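Local coordinates for protein alkylpurine DNA glycosylase AlkC (Pseudomonas fluorescens, PDB 5VI0) that probably removes alkylated purine bases from DNA as a repair glycosylase, acting without flipping the damaged nucleotide out of the helix, at residues F95-V100 and G122-A127; D298-Y303 and V350-V355. All blocks are in the same frame, centred on the assembly; numbering follows the deposited sequence.

Contact 1 (F95-V100 and G122-A127)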
loop_
_atom_site.group_PDB
_atom_site.type_symbol
_atom_site.label_atom_id
_atom_site.label_comp_id
_atom_site.label_asym_id
_atom_site.label_seq_id
_atom_site.Cartn_x
_atom_site.Cartn_y
_atom_site.Cartn_z
ATOM N N PHE A 95 6.281 13.238 15.613
ATOM C CA PHE A 95 6.962 12.982 16.876
ATOM C C PHE A 95 5.987 12.924 18.039
ATOM O O PHE A 95 6.338 12.388 19.100
ATOM C CB PHE A 95 8.079 14.011 17.131
ATOM C CG PHE A 95 7.602 15.412 17.444
ATOM C CD1 PHE A 95 7.132 15.747 18.702
ATOM C CD2 PHE A 95 7.707 16.412 16.494
ATOM C CE1 PHE A 95 6.725 17.045 18.995
ATOM C CE2 PHE A 95 7.309 17.718 16.771
ATOM C CZ PHE A 95 6.813 18.036 18.019
ATOM N N LEU A 96 4.779 13.461 17.858
ATOM C CA LEU A 96 3.786 13.408 18.929
ATOM C C LEU A 96 3.231 12.002 19.100
ATOM O O LEU A 96 3.232 11.499 20.238
ATOM C CB LEU A 96 2.684 14.441 18.682
ATOM C CG LEU A 96 3.096 15.911 18.576
ATOM C CD1 LEU A 96 1.948 16.735 18.030
ATOM C CD2 LEU A 96 3.512 16.443 19.934
ATOM N N PRO A 97 2.752 11.313 18.055
ATOM C CA PRO A 97 2.460 9.885 18.234
ATOM C C PRO A 97 3.664 9.120 18.724
ATOM O O PRO A 97 3.530 8.214 19.553
ATOM C CB PRO A 97 2.034 9.433 16.830
ATOM C CG PRO A 97 1.517 10.647 16.194
ATOM C CD PRO A 97 2.395 11.756 16.698
ATOM N N HIS A 98 4.851 9.471 18.236
ATOM C CA HIS A 98 6.038 8.745 18.652
ATOM C C HIS A 98 6.258 8.893 20.149
ATOM O O HIS A 98 6.659 7.936 20.825
ATOM C CB HIS A 98 7.263 9.220 17.881
ATOM C CG HIS A 98 8.489 8.424 18.195
ATOM N ND1 HIS A 98 8.738 7.193 17.627
ATOM C CD2 HIS A 98 9.501 8.649 19.070
ATOM C CE1 HIS A 98 9.860 6.703 18.123
ATOM N NE2 HIS A 98 10.344 7.567 19.000
ATOM N N TYR A 99 5.986 10.086 20.682
ATOM C CA TYR A 99 6.104 10.305 22.116
ATOM C C TYR A 99 5.195 9.349 22.882
ATOM O O TYR A 99 5.617 8.732 23.874
ATOM C CB TYR A 99 5.793 11.772 22.437
ATOM C CG TYR A 99 5.913 12.117 23.903
ATOM C CD1 TYR A 99 4.881 11.827 24.783
ATOM C CD2 TYR A 99 7.068 12.717 24.413
ATOM C CE1 TYR A 99 4.987 12.111 26.135
ATOM C CE2 TYR A 99 7.188 13.010 25.779
ATOM C CZ TYR A 99 6.130 12.708 26.632
ATOM O OH TYR A 99 6.191 12.987 27.984
ATOM N N VAL A 100 3.953 9.189 22.416
ATOM C CA VAL A 100 3.030 8.260 23.065
ATOM C C VAL A 100 3.599 6.849 23.054
ATOM O O VAL A 100 3.596 6.148 24.073
ATOM C CB VAL A 100 1.655 8.303 22.385
ATOM C CG1 VAL A 100 0.769 7.198 22.933
ATOM C CG2 VAL A 100 1.026 9.665 22.561
ATOM N N GLY A 122 -1.584 14.734 11.768
ATOM C CA GLY A 122 -0.564 14.108 10.964
ATOM C C GLY A 122 -0.925 12.650 10.828
ATOM O O GLY A 122 -1.844 12.310 10.069
ATOM N N SER A 123 -0.247 11.779 11.575
ATOM C CA SER A 123 -0.633 10.378 11.536
ATOM C C SER A 123 0.032 9.581 12.641
ATOM O O SER A 123 1.248 9.669 12.833
ATOM C CB SER A 123 -0.290 9.741 10.181
ATOM O OG SER A 123 -0.530 8.341 10.244
ATOM N N ALA A 124 -0.759 8.780 13.352
ATOM C CA ALA A 124 -0.225 7.833 14.313
ATOM C C ALA A 124 -0.006 6.450 13.705
ATOM O O ALA A 124 0.051 5.462 14.445
ATOM C CB ALA A 124 -1.139 7.746 15.532
ATOM N N GLU A 125 0.148 6.362 12.378
ATOM C CA GLU A 125 0.231 5.053 11.738
ATOM C C GLU A 125 1.484 4.301 12.167
ATOM O O GLU A 125 1.452 3.072 12.307
ATOM C CB GLU A 125 0.170 5.187 10.202
ATOM C CG GLU A 125 1.400 5.817 9.558
ATOM C CD GLU A 125 1.141 6.369 8.159
ATOM O OE1 GLU A 125 1.725 5.821 7.195
ATOM O OE2 GLU A 125 0.364 7.357 8.025
ATOM N N PHE A 126 2.599 5.008 12.376
ATOM C CA PHE A 126 3.811 4.316 12.810
ATOM C C PHE A 126 3.735 3.957 14.278
ATOM O O PHE A 126 4.129 2.854 14.671
ATOM C CB PHE A 126 5.053 5.169 12.545
ATOM C CG PHE A 126 5.240 5.513 11.095
ATOM C CD1 PHE A 126 5.576 4.526 10.171
ATOM C CD2 PHE A 126 5.061 6.814 10.648
ATOM C CE1 PHE A 126 5.746 4.835 8.847
ATOM C CE2 PHE A 126 5.214 7.126 9.311
ATOM C CZ PHE A 126 5.551 6.140 8.408
ATOM N N ALA A 127 3.204 4.873 15.091
ATOM C CA ALA A 127 3.219 4.695 16.540
ATOM C C ALA A 127 2.251 3.600 16.977
ATOM O O ALA A 127 2.550 2.841 17.907
ATOM C CB ALA A 127 2.881 6.019 17.230
#
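P97 of helix 95-103 presses its ring against A124 and A127, at the turn that leads into helix 125-134 of the helical DNA alkylation repair region. The fit is close because both partners are alanines. P97 CB lies 3.5 Å from A127 CB and 3.8 Å from A124 CB, while the methyl of A127 also sits 3.3 Å from P97 O. One atom further round the ring, P97 CG meets the carbonyl of S123, its CG to S123 O distance being 3.5 Å.

The packing thins toward H98, which is partly exposed: its backbone N stays 4.1 Å from A127 CB, and its side chain turns to M58 and A59 of helix 54-68.

The polar groups of the turn look the other way. S123 OG accepts a hydrogen bond from E125 N in an ST turn and donates to E125 OE2, at 2.6 Å from S123 OG, on the lone pair away from OE1. R156 pairs with the same carboxylate oxygen, and a bound polyethylene glycol lies near S123.

With no hydrogen bond crossing between the segments, their fit rests on close van der Waals packing of a proline ring and two alanine methyls, with two carbonyl oxygens set against carbon atoms.

Contact 2 (D298-Y303 and V350-V355)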
loop_
_atom_site.group_PDB
_atom_site.type_symbol
_atom_site.label_atom_id
_atom_site.label_comp_id
_atom_site.label_asym_id
_atom_site.label_seq_id
_atom_site.Cartn_x
_atom_site.Cartn_y
_atom_site.Cartn_z
ATOM N N ASP A 298 -5.241 -9.332 -24.779
ATOM C CA ASP A 298 -4.019 -9.055 -24.041
ATOM C C ASP A 298 -3.232 -10.346 -23.903
ATOM O O ASP A 298 -3.712 -11.426 -24.247
ATOM C CB ASP A 298 -4.308 -8.478 -22.643
ATOM C CG ASP A 298 -5.058 -7.159 -22.695
ATOM O OD1 ASP A 298 -4.827 -6.361 -23.630
ATOM O OD2 ASP A 298 -5.890 -6.920 -21.799
ATOM N N TYR A 299 -2.011 -10.235 -23.395
ATOM C CA TYR A 299 -1.270 -11.428 -23.010
ATOM C C TYR A 299 -0.465 -11.155 -21.744
ATOM O O TYR A 299 -0.116 -10.017 -21.433
ATOM C CB TYR A 299 -0.370 -11.934 -24.149
ATOM C CG TYR A 299 0.827 -11.081 -24.458
ATOM C CD1 TYR A 299 0.705 -9.907 -25.180
ATOM C CD2 TYR A 299 2.092 -11.461 -24.036
ATOM C CE1 TYR A 299 1.820 -9.129 -25.472
ATOM C CE2 TYR A 299 3.204 -10.693 -24.322
ATOM C CZ TYR A 299 3.067 -9.533 -25.039
ATOM O OH TYR A 299 4.183 -8.779 -25.318
ATOM N N ALA A 300 -0.213 -12.202 -20.990
ATOM C CA ALA A 300 0.524 -12.074 -19.747
ATOM C C ALA A 300 1.708 -13.020 -19.770
ATOM O O ALA A 300 1.615 -14.143 -20.270
ATOM C CB ALA A 300 -0.356 -12.362 -18.532
ATOM N N ILE A 301 2.824 -12.535 -19.252
ATOM C CA ILE A 301 4.027 -13.322 -19.064
ATOM C C ILE A 301 4.178 -13.557 -17.567
ATOM O O ILE A 301 4.174 -12.600 -16.786
ATOM C CB ILE A 301 5.250 -12.602 -19.649
ATOM C CG1 ILE A 301 5.007 -12.311 -21.133
ATOM C CG2 ILE A 301 6.511 -13.436 -19.447
ATOM C CD1 ILE A 301 6.219 -11.754 -21.884
ATOM N N ASP A 302 4.256 -14.823 -17.157
ATOM C CA ASP A 302 4.635 -15.142 -15.779
ATOM C C ASP A 302 6.142 -15.017 -15.703
ATOM O O ASP A 302 6.881 -15.979 -15.891
ATOM C CB ASP A 302 4.188 -16.535 -15.374
ATOM C CG ASP A 302 2.714 -16.663 -15.323
ATOM O OD1 ASP A 302 2.044 -15.619 -15.223
ATOM O OD2 ASP A 302 2.222 -17.803 -15.388
ATOM N N TYR A 303 6.606 -13.801 -15.478
ATOM C CA TYR A 303 8.035 -13.573 -15.366
ATOM C C TYR A 303 8.589 -14.304 -14.149
ATOM O O TYR A 303 8.002 -14.270 -13.063
ATOM C CB TYR A 303 8.308 -12.081 -15.247
ATOM C CG TYR A 303 8.270 -11.322 -16.545
ATOM C CD1 TYR A 303 9.371 -11.322 -17.406
ATOM C CD2 TYR A 303 7.153 -10.572 -16.898
ATOM C CE1 TYR A 303 9.351 -10.603 -18.588
ATOM C CE2 TYR A 303 7.120 -9.853 -18.074
ATOM C CZ TYR A 303 8.216 -9.871 -18.917
ATOM O OH TYR A 303 8.177 -9.150 -20.086
ATOM N N VAL A 350 5.862 -18.831 -18.750
ATOM C CA VAL A 350 4.567 -19.135 -19.332
ATOM C C VAL A 350 3.945 -17.855 -19.876
ATOM O O VAL A 350 4.096 -16.772 -19.296
ATOM C CB VAL A 350 3.660 -19.803 -18.286
ATOM C CG1 VAL A 350 2.287 -20.121 -18.890
ATOM C CG2 VAL A 350 4.325 -21.055 -17.735
ATOM N N VAL A 351 3.230 -17.979 -20.992
ATOM C CA VAL A 351 2.592 -16.861 -21.675
ATOM C C VAL A 351 1.129 -17.220 -21.891
ATOM O O VAL A 351 0.832 -18.217 -22.556
ATOM C CB VAL A 351 3.276 -16.558 -23.018
ATOM C CG1 VAL A 351 2.560 -15.423 -23.743
ATOM C CG2 VAL A 351 4.727 -16.209 -22.791
ATOM N N HIS A 352 0.221 -16.417 -21.345
ATOM C CA HIS A 352 -1.214 -16.640 -21.494
ATOM C C HIS A 352 -1.801 -15.595 -22.425
ATOM O O HIS A 352 -1.417 -14.422 -22.367
ATOM C CB HIS A 352 -1.963 -16.559 -20.156
ATOM C CG HIS A 352 -1.280 -17.266 -19.032
ATOM N ND1 HIS A 352 -1.446 -18.614 -18.791
ATOM C CD2 HIS A 352 -0.426 -16.813 -18.084
ATOM C CE1 HIS A 352 -0.724 -18.958 -17.740
ATOM N NE2 HIS A 352 -0.095 -17.885 -17.296
ATOM N N VAL A 353 -2.752 -16.014 -23.261
ATOM C CA VAL A 353 -3.503 -15.090 -24.092
ATOM C C VAL A 353 -4.868 -14.856 -23.461
ATOM O O VAL A 353 -5.588 -15.814 -23.126
ATOM C CB VAL A 353 -3.633 -15.612 -25.525
ATOM C CG1 VAL A 353 -4.536 -14.669 -26.325
ATOM C CG2 VAL A 353 -2.260 -15.699 -26.125
ATOM N N LEU A 354 -5.224 -13.584 -23.304
ATOM C CA LEU A 354 -6.467 -13.175 -22.669
ATOM C C LEU A 354 -7.361 -12.511 -23.703
ATOM O O LEU A 354 -6.926 -11.592 -24.403
ATOM C CB LEU A 354 -6.211 -12.202 -21.509
ATOM C CG LEU A 354 -5.678 -12.748 -20.177
ATOM C CD1 LEU A 354 -4.289 -13.302 -20.342
ATOM C CD2 LEU A 354 -5.645 -11.659 -19.129
ATOM N N VAL A 355 -8.609 -12.958 -23.783
ATOM C CA VAL A 355 -9.624 -12.304 -24.603
ATOM C C VAL A 355 -10.800 -11.946 -23.704
ATOM O O VAL A 355 -11.429 -12.829 -23.111
ATOM C CB VAL A 355 -10.072 -13.191 -25.774
ATOM C CG1 VAL A 355 -11.071 -12.436 -26.614
ATOM C CG2 VAL A 355 -8.861 -13.601 -26.620
HETATM O O HOH W 1 6.533 -18.706 -16.152
#
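Residues D298-D302 and V350-L354 pair as neighbouring antiparallel strands of a beta-sandwich consistent with an immunoglobulin-like fold, their axes 4.5 Å apart at closest and their directions 155° apart. D298 with L354 and A300 with H352 are hydrogen-bonded pairs, each joined by two backbone bonds, and D302 N adds a fifth to V350 O at 2.9 Å. Between them, Y299 with V353 and I301 with V351 are non-hydrogen-bonded pairs.

Y299, I301, V351 and V353 share the face that packs on strands 278-287 and 327-335. There the Y299 ring lies alongside V351, CD2 being 4.0 Å from V351 CG1, and its hydroxyl bonds to Q334; I301 CG1 comes within 4.2 Å of V351 CG2.

D298, A300, H352 and L354 form the other face. At the end of the pairing D302 reaches across to H352: its CG stands opposite its own carbonyl carbon (chi1 -66°), which brings OD2 to the ring edge, 3.0 Å from H352 NE2. The N-H points almost straight at OD2 (162°) but reaches it from above the carboxylate plane. H352 ND1 is bonded to S362 OG, so both ring nitrogens are engaged. Shortening the aspartate to an alanine is likely to leave NE2 without its acceptor and the imidazole less firmly fixed in rotation. Beyond the last direct bond, one water donates to D302 O (2.8 Å) and accepts from V350 N (2.7 Å).

Followed from the N terminus, the chain first passes through helices 19-32 to 73-83 and then reaches contact 1, which closes a short loop of 21 residues holding helix 108-118 and so joins helix 95-103 to helix 125-134. More helices follow before the chain enters the C-terminal beta-sandwich. Contact 2 closes a longer, helix-free excursion of 46 residues that includes strands 310-322 and 327-335, uniting strands 293-304 and 347-355. The two contacts stand in series, neither nested nor crossing. Their centres are about 44 Å apart on opposite sides of the chain's centre, one in the helical part and one in the strand-rich part, yet each comes near the bound DNA.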